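CYCLIN domain-containing protein (Chaetomium thermophilum, PDB 6Z3U) probably serves as the cyclin H-like regulatory subunit of the CDK-activating kinase complex, promoting the activity of a cyclin-dependent serine/threonine kinase. Local coordinates at residues 26-29 / 30-34; 155-159 / 160-164; 340-343 / 344-347. All coordinates share one frame; numbering follows the deposited sequence.

Contact 1: 26-29 / 30-34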
ATOM      1  N   SER A  26       4.610 -22.690  16.536  1.00 53.90           N
ATOM      2  CA  SER A  26       4.508 -22.712  17.991  1.00 56.27           C
ATOM      3  C   SER A  26       4.085 -21.349  18.523  1.00 69.00           C
ATOM      4  O   SER A  26       3.262 -21.261  19.441  1.00 70.07           O
ATOM      5  CB  SER A  26       5.840 -23.142  18.604  1.00 60.27           C
ATOM      6  OG  SER A  26       5.730 -23.303  20.009  1.00 62.40           O
ATOM      7  N   GLN A  27       4.633 -20.275  17.951  1.00 63.88           N
ATOM      8  CA  GLN A  27       4.227 -18.933  18.355  1.00 62.91           C
ATOM      9  C   GLN A  27       2.767 -18.670  18.006  1.00 59.40           C
ATOM     10  O   GLN A  27       2.038 -18.043  18.784  1.00 51.91           O
ATOM     11  CB  GLN A  27       5.131 -17.898  17.687  1.00 68.43           C
ATOM     12  CG  GLN A  27       6.516 -17.792  18.301  1.00 64.01           C
ATOM     13  CD  GLN A  27       7.476 -16.998  17.433  1.00 65.95           C
ATOM     14  OE1 GLN A  27       8.522 -17.503  17.027  1.00 71.03           O
ATOM     15  NE2 GLN A  27       7.119 -15.754  17.137  1.00 68.21           N
ATOM     16  N   LEU A  28       2.321 -19.147  16.840  1.00 65.05           N
ATOM     17  CA  LEU A  28       0.941 -18.920  16.424  1.00 55.09           C
ATOM     18  C   LEU A  28      -0.038 -19.588  17.379  1.00 55.44           C
ATOM     19  O   LEU A  28      -1.043 -18.985  17.773  1.00 61.93           O
ATOM     20  CB  LEU A  28       0.732 -19.438  15.001  1.00 50.74           C
ATOM     21  CG  LEU A  28      -0.347 -18.742  14.171  1.00 46.26           C
ATOM     22  CD1 LEU A  28       0.087 -17.332  13.816  1.00 56.11           C
ATOM     23  CD2 LEU A  28      -0.655 -19.535  12.910  1.00 48.24           C
ATOM     24  N   ALA A  29       0.236 -20.833  17.767  1.00 50.81           N
ATOM     25  CA  ALA A  29      -0.667 -21.534  18.671  1.00 52.84           C
ATOM     26  C   ALA A  29      -0.743 -20.826  20.018  1.00 57.40           C
ATOM     27  O   ALA A  29      -1.835 -20.592  20.549  1.00 61.03           O
ATOM     28  CB  ALA A  29      -0.213 -22.984  18.841  1.00 66.96           C
ATOM     29  N   SER A  30       0.412 -20.463  20.582  1.00 56.02           N
ATOM     30  CA  SER A  30       0.426 -19.820  21.893  1.00 55.80           C
ATOM     31  C   SER A  30      -0.384 -18.528  21.889  1.00 56.55           C
ATOM     32  O   SER A  30      -1.138 -18.259  22.832  1.00 58.36           O
ATOM     33  CB  SER A  30       1.866 -19.555  22.327  1.00 57.74           C
ATOM     34  OG  SER A  30       2.546 -20.773  22.579  1.00 63.43           O
ATOM     35  N   MET A  31      -0.244 -17.715  20.839  1.00 56.13           N
ATOM     36  CA  MET A  31      -1.047 -16.500  20.733  1.00 54.73           C
ATOM     37  C   MET A  31      -2.537 -16.817  20.708  1.00 54.14           C
ATOM     38  O   MET A  31      -3.321 -16.223  21.455  1.00 57.71           O
ATOM     39  CB  MET A  31      -0.643 -15.708  19.488  1.00 56.57           C
ATOM     40  CG  MET A  31       0.620 -14.894  19.674  1.00 54.37           C
ATOM     41  SD  MET A  31       0.966 -13.787  18.300  1.00 61.10           S
ATOM     42  CE  MET A  31       1.740 -14.918  17.157  1.00 57.85           C
ATOM     43  N   ARG A  32      -2.944 -17.757  19.853  1.00 55.77           N
ATOM     44  CA  ARG A  32      -4.359 -18.094  19.730  1.00 55.81           C
ATOM     45  C   ARG A  32      -4.911 -18.670  21.026  1.00 63.04           C
ATOM     46  O   ARG A  32      -6.048 -18.372  21.410  1.00 64.35           O
ATOM     47  CB  ARG A  32      -4.541 -19.087  18.586  1.00 51.31           C
ATOM     48  CG  ARG A  32      -4.482 -18.474  17.202  1.00 50.89           C
ATOM     49  CD  ARG A  32      -4.373 -19.563  16.156  1.00 50.83           C
ATOM     50  NE  ARG A  32      -4.723 -19.122  14.810  1.00 47.09           N
ATOM     51  CZ  ARG A  32      -4.375 -19.772  13.704  1.00 48.42           C
ATOM     52  NH1 ARG A  32      -3.650 -20.880  13.787  1.00 49.93           N
ATOM     53  NH2 ARG A  32      -4.746 -19.314  12.517  1.00 48.73           N
ATOM     54  N   GLU A  33      -4.119 -19.496  21.715  1.00 59.22           N
ATOM     55  CA  GLU A  33      -4.565 -20.085  22.975  1.00 62.80           C
ATOM     56  C   GLU A  33      -4.665 -19.026  24.063  1.00 59.63           C
ATOM     57  O   GLU A  33      -5.632 -19.010  24.833  1.00 61.70           O
ATOM     58  CB  GLU A  33      -3.605 -21.204  23.390  1.00 68.76           C
ATOM     59  CG  GLU A  33      -4.265 -22.408  24.062  1.00 85.48           C
ATOM     60  CD  GLU A  33      -4.634 -22.168  25.516  1.00 93.27           C
ATOM     61  OE1 GLU A  33      -3.874 -21.468  26.218  1.00 90.04           O
ATOM     62  OE2 GLU A  33      -5.686 -22.682  25.956  1.00 71.30           O
ATOM     63  N   LYS A  34      -3.675 -18.132  24.138  1.00 54.54           N
ATOM     64  CA  LYS A  34      -3.704 -17.057  25.123  1.00 56.79           C
ATOM     65  C   LYS A  34      -4.807 -16.049  24.832  1.00 55.10           C
ATOM     66  O   LYS A  34      -5.374 -15.472  25.766  1.00 52.59           O
ATOM     67  CB  LYS A  34      -2.344 -16.355  25.165  1.00 55.71           C
ATOM     68  CG  LYS A  34      -1.244 -17.184  25.808  1.00 67.10           C
ATOM     69  CD  LYS A  34       0.127 -16.552  25.620  1.00 75.15           C
ATOM     70  CE  LYS A  34       1.217 -17.385  26.287  1.00 84.27           C
ATOM     71  NZ  LYS A  34       2.547 -16.713  26.241  1.00 85.89           N
TER
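L28 and R32, one helical turn apart, are an instructive case of an aliphatic branch lying over one face of a charged group. The apolar part of the contact centres on CD2 of L28, which reaches NH1 of R32 at 3.4 Å and lies over one face of the guanidinium; CG of L28 lies over the same face, farther above the plane and offset toward the rim. L28 can do this because its CG lies opposite the backbone N (chi1 -152°), while the arginine chain runs extended from CG to NE and passes L28 O, its CG 3.5 Å from that oxygen. On the neighbouring flank, M31 bends at chi3 (-82°) and folds its methyl back along the helix. CE of M31 thereby comes to 3.5 Å from Q27 O and lies 4.4 Å from CD1 of L28, a looser apolar touch.

The charged end of R32 is paired outside the two segments: NH1 forms a salt bridge with D229, which also touches L28. The guanidinium is thus gripped at its polar end and shielded on the face that L28 meets. I123 of helix 108-124 packs against both side chains.

The hydrogen bonds are those of a regular helix. S30 N donates to S26 O at 3.2 Å, M31 N to Q27 O and R32 N to L28 O at 3.1 Å each, and E33 N to A29 O at 2.8 Å. S26 O also receives a weak bond from OG of S30. E67 of a neighbouring subunit, the RING-type domain-containing protein, packs on S26 and Q27. The whole is an i to i+4 leucine-arginine pair on an amphipathic alpha-helix, consistent with the N-terminal helix that packs against the cyclin core in cyclin H.

Contact 2: 155-159 / 160-164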
ATOM      1  N   ASP A 155     -23.660   1.056  -1.704  1.00 45.46           N
ATOM      2  CA  ASP A 155     -23.545   0.109  -2.808  1.00 52.51           C
ATOM      3  C   ASP A 155     -22.956  -1.215  -2.337  1.00 55.79           C
ATOM      4  O   ASP A 155     -23.369  -2.285  -2.800  1.00 56.91           O
ATOM      5  CB  ASP A 155     -22.687   0.701  -3.929  1.00 57.85           C
ATOM      6  CG  ASP A 155     -23.332   1.907  -4.587  1.00 64.96           C
ATOM      7  OD1 ASP A 155     -24.577   2.005  -4.569  1.00 67.90           O
ATOM      8  OD2 ASP A 155     -22.590   2.755  -5.129  1.00 63.70           O
ATOM      9  N   PHE A 156     -21.983  -1.161  -1.424  1.00 54.45           N
ATOM     10  CA  PHE A 156     -21.408  -2.387  -0.882  1.00 52.33           C
ATOM     11  C   PHE A 156     -22.466  -3.212  -0.161  1.00 53.32           C
ATOM     12  O   PHE A 156     -22.513  -4.440  -0.304  1.00 58.52           O
ATOM     13  CB  PHE A 156     -20.249  -2.053   0.059  1.00 45.05           C
ATOM     14  CG  PHE A 156     -19.535  -3.261   0.594  1.00 44.32           C
ATOM     15  CD1 PHE A 156     -18.397  -3.741  -0.033  1.00 41.22           C
ATOM     16  CD2 PHE A 156     -20.001  -3.919   1.721  1.00 46.22           C
ATOM     17  CE1 PHE A 156     -17.737  -4.853   0.453  1.00 38.29           C
ATOM     18  CE2 PHE A 156     -19.346  -5.033   2.209  1.00 41.03           C
ATOM     19  CZ  PHE A 156     -18.212  -5.500   1.575  1.00 39.20           C
ATOM     20  N   ALA A 157     -23.322  -2.557   0.627  1.00 56.60           N
ATOM     21  CA  ALA A 157     -24.377  -3.274   1.334  1.00 52.60           C
ATOM     22  C   ALA A 157     -25.397  -3.859   0.366  1.00 58.24           C
ATOM     23  O   ALA A 157     -25.947  -4.936   0.624  1.00 53.19           O
ATOM     24  CB  ALA A 157     -25.061  -2.344   2.335  1.00 59.21           C
ATOM     25  N   LYS A 158     -25.668  -3.162  -0.741  1.00 52.35           N
ATOM     26  CA  LYS A 158     -26.572  -3.695  -1.756  1.00 55.99           C
ATOM     27  C   LYS A 158     -26.115  -5.065  -2.238  1.00 52.96           C
ATOM     28  O   LYS A 158     -26.892  -6.027  -2.248  1.00 58.18           O
ATOM     29  CB  LYS A 158     -26.650  -2.737  -2.946  1.00 61.53           C
ATOM     30  CG  LYS A 158     -28.047  -2.519  -3.498  1.00 55.38           C
ATOM     31  CD  LYS A 158     -28.122  -1.441  -4.598  1.00 68.94           C
ATOM     32  CE  LYS A 158     -27.170  -1.647  -5.799  1.00 72.68           C
ATOM     33  NZ  LYS A 158     -25.704  -1.732  -5.500  1.00 64.16           N
ATOM     34  N   THR A 159     -24.849  -5.168  -2.647  1.00 52.26           N
ATOM     35  CA  THR A 159     -24.367  -6.395  -3.269  1.00 47.21           C
ATOM     36  C   THR A 159     -24.486  -7.590  -2.335  1.00 50.75           C
ATOM     37  O   THR A 159     -24.612  -8.728  -2.799  1.00 64.37           O
ATOM     38  CB  THR A 159     -22.918  -6.214  -3.716  1.00 66.13           C
ATOM     39  OG1 THR A 159     -22.105  -5.903  -2.579  1.00 72.98           O
ATOM     40  CG2 THR A 159     -22.809  -5.085  -4.732  1.00 72.35           C
ATOM     41  N   PHE A 160     -24.450  -7.360  -1.022  1.00 59.72           N
ATOM     42  CA  PHE A 160     -24.580  -8.429  -0.041  1.00 60.18           C
ATOM     43  C   PHE A 160     -25.949  -8.439   0.631  1.00 67.43           C
ATOM     44  O   PHE A 160     -26.101  -9.019   1.712  1.00 68.95           O
ATOM     45  CB  PHE A 160     -23.470  -8.316   1.005  1.00 56.58           C
ATOM     46  CG  PHE A 160     -22.093  -8.554   0.452  1.00 46.68           C
ATOM     47  CD1 PHE A 160     -21.462  -9.772   0.630  1.00 45.46           C
ATOM     48  CD2 PHE A 160     -21.434  -7.561  -0.251  1.00 43.04           C
ATOM     49  CE1 PHE A 160     -20.198  -9.992   0.121  1.00 43.28           C
ATOM     50  CE2 PHE A 160     -20.169  -7.778  -0.761  1.00 45.95           C
ATOM     51  CZ  PHE A 160     -19.552  -8.995  -0.575  1.00 42.87           C
ATOM     52  N   GLY A 161     -26.946  -7.817   0.012  1.00 68.05           N
ATOM     53  CA  GLY A 161     -28.298  -7.861   0.560  1.00 61.57           C
ATOM     54  C   GLY A 161     -28.391  -7.401   1.996  1.00 71.19           C
ATOM     55  O   GLY A 161     -29.195  -7.937   2.771  1.00 63.81           O
ATOM     56  N   ARG A 162     -27.584  -6.414   2.376  1.00 71.46           N
ATOM     57  CA  ARG A 162     -27.594  -5.866   3.726  1.00 72.92           C
ATOM     58  C   ARG A 162     -28.407  -4.577   3.722  1.00 75.79           C
ATOM     59  O   ARG A 162     -28.069  -3.628   3.005  1.00 68.12           O
ATOM     60  CB  ARG A 162     -26.172  -5.612   4.223  1.00 69.93           C
ATOM     61  CG  ARG A 162     -26.089  -5.094   5.654  1.00 74.79           C
ATOM     62  CD  ARG A 162     -26.730  -6.057   6.646  1.00 70.94           C
ATOM     63  NE  ARG A 162     -26.111  -7.380   6.604  1.00 66.79           N
ATOM     64  CZ  ARG A 162     -25.201  -7.821   7.472  1.00 64.27           C
ATOM     65  NH1 ARG A 162     -24.790  -7.053   8.472  1.00 62.62           N
ATOM     66  NH2 ARG A 162     -24.705  -9.043   7.338  1.00 66.62           N
ATOM     67  N   GLU A 163     -29.474  -4.544   4.525  1.00 87.31           N
ATOM     68  CA  GLU A 163     -30.395  -3.414   4.471  1.00 89.77           C
ATOM     69  C   GLU A 163     -29.804  -2.168   5.122  1.00 88.01           C
ATOM     70  O   GLU A 163     -29.925  -1.065   4.576  1.00 88.72           O
ATOM     71  CB  GLU A 163     -31.728  -3.791   5.129  1.00107.59           C
ATOM     72  CG  GLU A 163     -31.653  -4.237   6.599  1.00108.70           C
ATOM     73  CD  GLU A 163     -31.248  -5.695   6.775  1.00 99.60           C
ATOM     74  OE1 GLU A 163     -31.153  -6.421   5.762  1.00100.24           O
ATOM     75  OE2 GLU A 163     -31.028  -6.114   7.930  1.00 93.73           O
ATOM     76  N   ARG A 164     -29.156  -2.316   6.277  1.00 84.52           N
ATOM     77  CA  ARG A 164     -28.597  -1.172   6.990  1.00 82.57           C
ATOM     78  C   ARG A 164     -27.081  -1.161   6.854  1.00 79.51           C
ATOM     79  O   ARG A 164     -26.408  -2.031   7.430  1.00 80.04           O
ATOM     80  CB  ARG A 164     -29.005  -1.186   8.465  1.00 84.34           C
ATOM     81  CG  ARG A 164     -30.460  -0.797   8.682  1.00 87.79           C
ATOM     82  CD  ARG A 164     -30.846  -0.773  10.154  1.00 95.13           C
ATOM     83  NE  ARG A 164     -30.311   0.408  10.829  1.00104.06           N
ATOM     84  CZ  ARG A 164     -30.353   0.616  12.143  1.00109.92           C
ATOM     85  NH1 ARG A 164     -29.835   1.725  12.654  1.00110.36           N
ATOM     86  NH2 ARG A 164     -30.925  -0.273  12.946  1.00 92.73           N
TER
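F160 leaves the last turn of helix 153-159 and folds back over F156, making an offset stack with centroids 4.9 Å apart and planes inclined by 24°. The touching atom is CE2 of F160, placed above one face of the F156 ring toward its rim, 3.8 Å from CZ of F156. With F156 CG opposite its backbone N (chi1 -176°), that ring is placed where CE2 of F160 meets its face. F156 O lies in the plane of the F160 ring, at its edge, and accepts a hydrogen bond from OG1 of T159, whose side chain lies obliquely against F160. L140 of helix 132-146 packs against both rings.

A157 is the second centre of the contact. Its carbonyl oxygen accepts from R162 N at 2.8 Å and, weakly, from F160 N, while its CB meets CB of R162 at 3.9 Å. The arginine then bends away, and its NH1 forms a salt bridge with E134.

G161 adopts a positive phi, and its N donates to K158 O at 2.9 Å from above the carbonyl plane. Paired with the R162 N to A157 O bond, this is a Schellman motif, the classic alpha-helix C-terminal stop.

Contact 3: 340-343 / 344-347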
ATOM      1  N   TRP A 340     -16.552 -27.024   2.728  1.00 65.25           N
ATOM      2  CA  TRP A 340     -16.947 -25.951   3.631  1.00 61.78           C
ATOM      3  C   TRP A 340     -18.272 -25.307   3.248  1.00 61.95           C
ATOM      4  O   TRP A 340     -18.766 -24.461   4.000  1.00 76.72           O
ATOM      5  CB  TRP A 340     -15.846 -24.890   3.678  1.00 62.30           C
ATOM      6  CG  TRP A 340     -14.540 -25.425   4.187  1.00 59.25           C
ATOM      7  CD1 TRP A 340     -13.483 -25.855   3.441  1.00 52.06           C
ATOM      8  CD2 TRP A 340     -14.158 -25.593   5.559  1.00 58.42           C
ATOM      9  NE1 TRP A 340     -12.465 -26.279   4.260  1.00 52.67           N
ATOM     10  CE2 TRP A 340     -12.854 -26.128   5.566  1.00 58.56           C
ATOM     11  CE3 TRP A 340     -14.791 -25.342   6.780  1.00 54.40           C
ATOM     12  CZ2 TRP A 340     -12.171 -26.414   6.745  1.00 53.28           C
ATOM     13  CZ3 TRP A 340     -14.111 -25.627   7.951  1.00 52.70           C
ATOM     14  CH2 TRP A 340     -12.815 -26.156   7.926  1.00 53.26           C
ATOM     15  N   ASN A 341     -18.849 -25.674   2.104  1.00 61.81           N
ATOM     16  CA  ASN A 341     -20.181 -25.231   1.715  1.00 60.26           C
ATOM     17  C   ASN A 341     -21.199 -26.363   1.791  1.00 67.59           C
ATOM     18  O   ASN A 341     -22.357 -26.173   1.406  1.00 70.80           O
ATOM     19  CB  ASN A 341     -20.154 -24.641   0.303  1.00 63.84           C
ATOM     20  CG  ASN A 341     -21.433 -23.900  -0.047  1.00 66.61           C
ATOM     21  OD1 ASN A 341     -22.092 -23.326   0.821  1.00 61.68           O
ATOM     22  ND2 ASN A 341     -21.790 -23.911  -1.327  1.00 70.59           N
ATOM     23  N   ASN A 342     -20.793 -27.531   2.282  1.00 59.20           N
ATOM     24  CA  ASN A 342     -21.692 -28.672   2.369  1.00 58.67           C
ATOM     25  C   ASN A 342     -22.701 -28.469   3.491  1.00 59.83           C
ATOM     26  O   ASN A 342     -22.353 -28.030   4.591  1.00 61.18           O
ATOM     27  CB  ASN A 342     -20.890 -29.953   2.598  1.00 60.33           C
ATOM     28  CG  ASN A 342     -21.756 -31.203   2.578  1.00 63.01           C
ATOM     29  OD1 ASN A 342     -22.893 -31.199   3.049  1.00 66.02           O
ATOM     30  ND2 ASN A 342     -21.212 -32.286   2.031  1.00 61.40           N
ATOM     31  N   LYS A 343     -23.964 -28.786   3.202  1.00 63.63           N
ATOM     32  CA  LYS A 343     -25.008 -28.629   4.208  1.00 61.97           C
ATOM     33  C   LYS A 343     -24.869 -29.656   5.324  1.00 59.61           C
ATOM     34  O   LYS A 343     -25.229 -29.374   6.472  1.00 59.76           O
ATOM     35  CB  LYS A 343     -26.384 -28.744   3.550  1.00 62.16           C
ATOM     36  CG  LYS A 343     -27.441 -27.824   4.145  1.00 73.67           C
ATOM     37  CD  LYS A 343     -27.199 -26.371   3.755  1.00 75.89           C
ATOM     38  CE  LYS A 343     -28.238 -25.445   4.369  1.00 66.62           C
ATOM     39  NZ  LYS A 343     -27.948 -24.017   4.071  1.00 56.38           N
ATOM     40  N   THR A 344     -24.353 -30.848   5.011  1.00 65.43           N
ATOM     41  CA  THR A 344     -24.163 -31.870   6.035  1.00 62.07           C
ATOM     42  C   THR A 344     -22.966 -31.558   6.925  1.00 62.91           C
ATOM     43  O   THR A 344     -23.027 -31.760   8.142  1.00 62.01           O
ATOM     44  CB  THR A 344     -23.989 -33.242   5.383  1.00 63.65           C
ATOM     45  OG1 THR A 344     -25.088 -33.493   4.498  1.00 68.52           O
ATOM     46  CG2 THR A 344     -23.932 -34.333   6.443  1.00 65.30           C
ATOM     47  N   VAL A 345     -21.869 -31.076   6.336  1.00 67.74           N
ATOM     48  CA  VAL A 345     -20.718 -30.669   7.139  1.00 62.37           C
ATOM     49  C   VAL A 345     -21.103 -29.529   8.068  1.00 58.58           C
ATOM     50  O   VAL A 345     -20.687 -29.484   9.232  1.00 58.80           O
ATOM     51  CB  VAL A 345     -19.541 -30.280   6.226  1.00 58.55           C
ATOM     52  CG1 VAL A 345     -18.408 -29.682   7.043  1.00 57.75           C
ATOM     53  CG2 VAL A 345     -19.058 -31.487   5.441  1.00 67.10           C
ATOM     54  N   TYR A 346     -21.906 -28.590   7.570  1.00 57.65           N
ATOM     55  CA  TYR A 346     -22.348 -27.474   8.396  1.00 56.92           C
ATOM     56  C   TYR A 346     -23.168 -27.972   9.579  1.00 58.29           C
ATOM     57  O   TYR A 346     -22.844 -27.697  10.741  1.00 58.39           O
ATOM     58  CB  TYR A 346     -23.160 -26.494   7.544  1.00 64.30           C
ATOM     59  CG  TYR A 346     -23.730 -25.328   8.319  1.00 64.22           C
ATOM     60  CD1 TYR A 346     -22.920 -24.275   8.724  1.00 54.31           C
ATOM     61  CD2 TYR A 346     -25.079 -25.281   8.646  1.00 56.40           C
ATOM     62  CE1 TYR A 346     -23.438 -23.209   9.434  1.00 54.93           C
ATOM     63  CE2 TYR A 346     -25.606 -24.221   9.355  1.00 56.18           C
ATOM     64  CZ  TYR A 346     -24.781 -23.188   9.746  1.00 62.72           C
ATOM     65  OH  TYR A 346     -25.300 -22.126  10.452  1.00 63.86           O
ATOM     66  N   LYS A 347     -24.230 -28.730   9.299  1.00 59.50           N
ATOM     67  CA  LYS A 347     -25.132 -29.173  10.355  1.00 60.92           C
ATOM     68  C   LYS A 347     -24.417 -30.040  11.382  1.00 61.97           C
ATOM     69  O   LYS A 347     -24.767 -30.013  12.567  1.00 62.76           O
ATOM     70  CB  LYS A 347     -26.308 -29.931   9.741  1.00 62.14           C
ATOM     71  CG  LYS A 347     -27.410 -30.284  10.723  1.00 63.67           C
ATOM     72  CD  LYS A 347     -28.315 -31.367  10.161  1.00 65.28           C
ATOM     73  CE  LYS A 347     -29.566 -31.537  11.002  1.00 66.68           C
ATOM     74  NZ  LYS A 347     -30.514 -32.495  10.376  1.00 68.15           N
TER
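N342 turns its side chain back over the start of helix 343-358, a textbook N-cap in which one oxygen meets two backbone amides. OD1 accepts from T344 N and, weakly, from V345 N at 3.4 Å. The torsions explain the reach: CG lies opposite the backbone N (chi1 -175°), beside the carbonyl carbon, and a chi2 of -37° turns OD1 in toward the first turn.

T344 lies alongside N342 with both side chains pointing the same way. V345 instead crosses N342 at about a right angle; its CG2, set beside its own backbone N (chi1 172° for CG1), comes to 3.7 Å from CB of N342. The side chain of Y346 touches through CB, 3.4 Å from N342 O, while its ring leads away from 340-343. That oxygen accepts Y346 N at 3.1 Å, and K343 O accepts K347 N at the same distance.

An alanine in place of the capping asparagine would remove the capping oxygen and would probably leave the amides of T344 and V345 without this acceptor, fraying the first turn. Chemically, a neutral amide oxygen stands in for the carbonyl acceptors that a preceding turn would provide, and its partial negative charge probably also suits the positive end of the helix dipole.

The three contacts follow one another along the chain without touching. Contacts 1 and 2 lie on opposite sides of the chain's centre, with centres about 35 Å apart; contact 3 lies about 28 Å from contact 1 and about 25 Å from contact 2, again between centres. Each belongs to a different helix: contact 1 to the first turns of helix 25-48, contact 2 to the end of helix 153-159 within the cyclin-like region, contact 3 to the start of helix 343-358. Helix 83-103 lends neighbours to contacts 1 and 3. Together they illustrate how an all-alpha protein relies on local side-chain interactions along a helix, at its C-terminal end and at its N-terminal start.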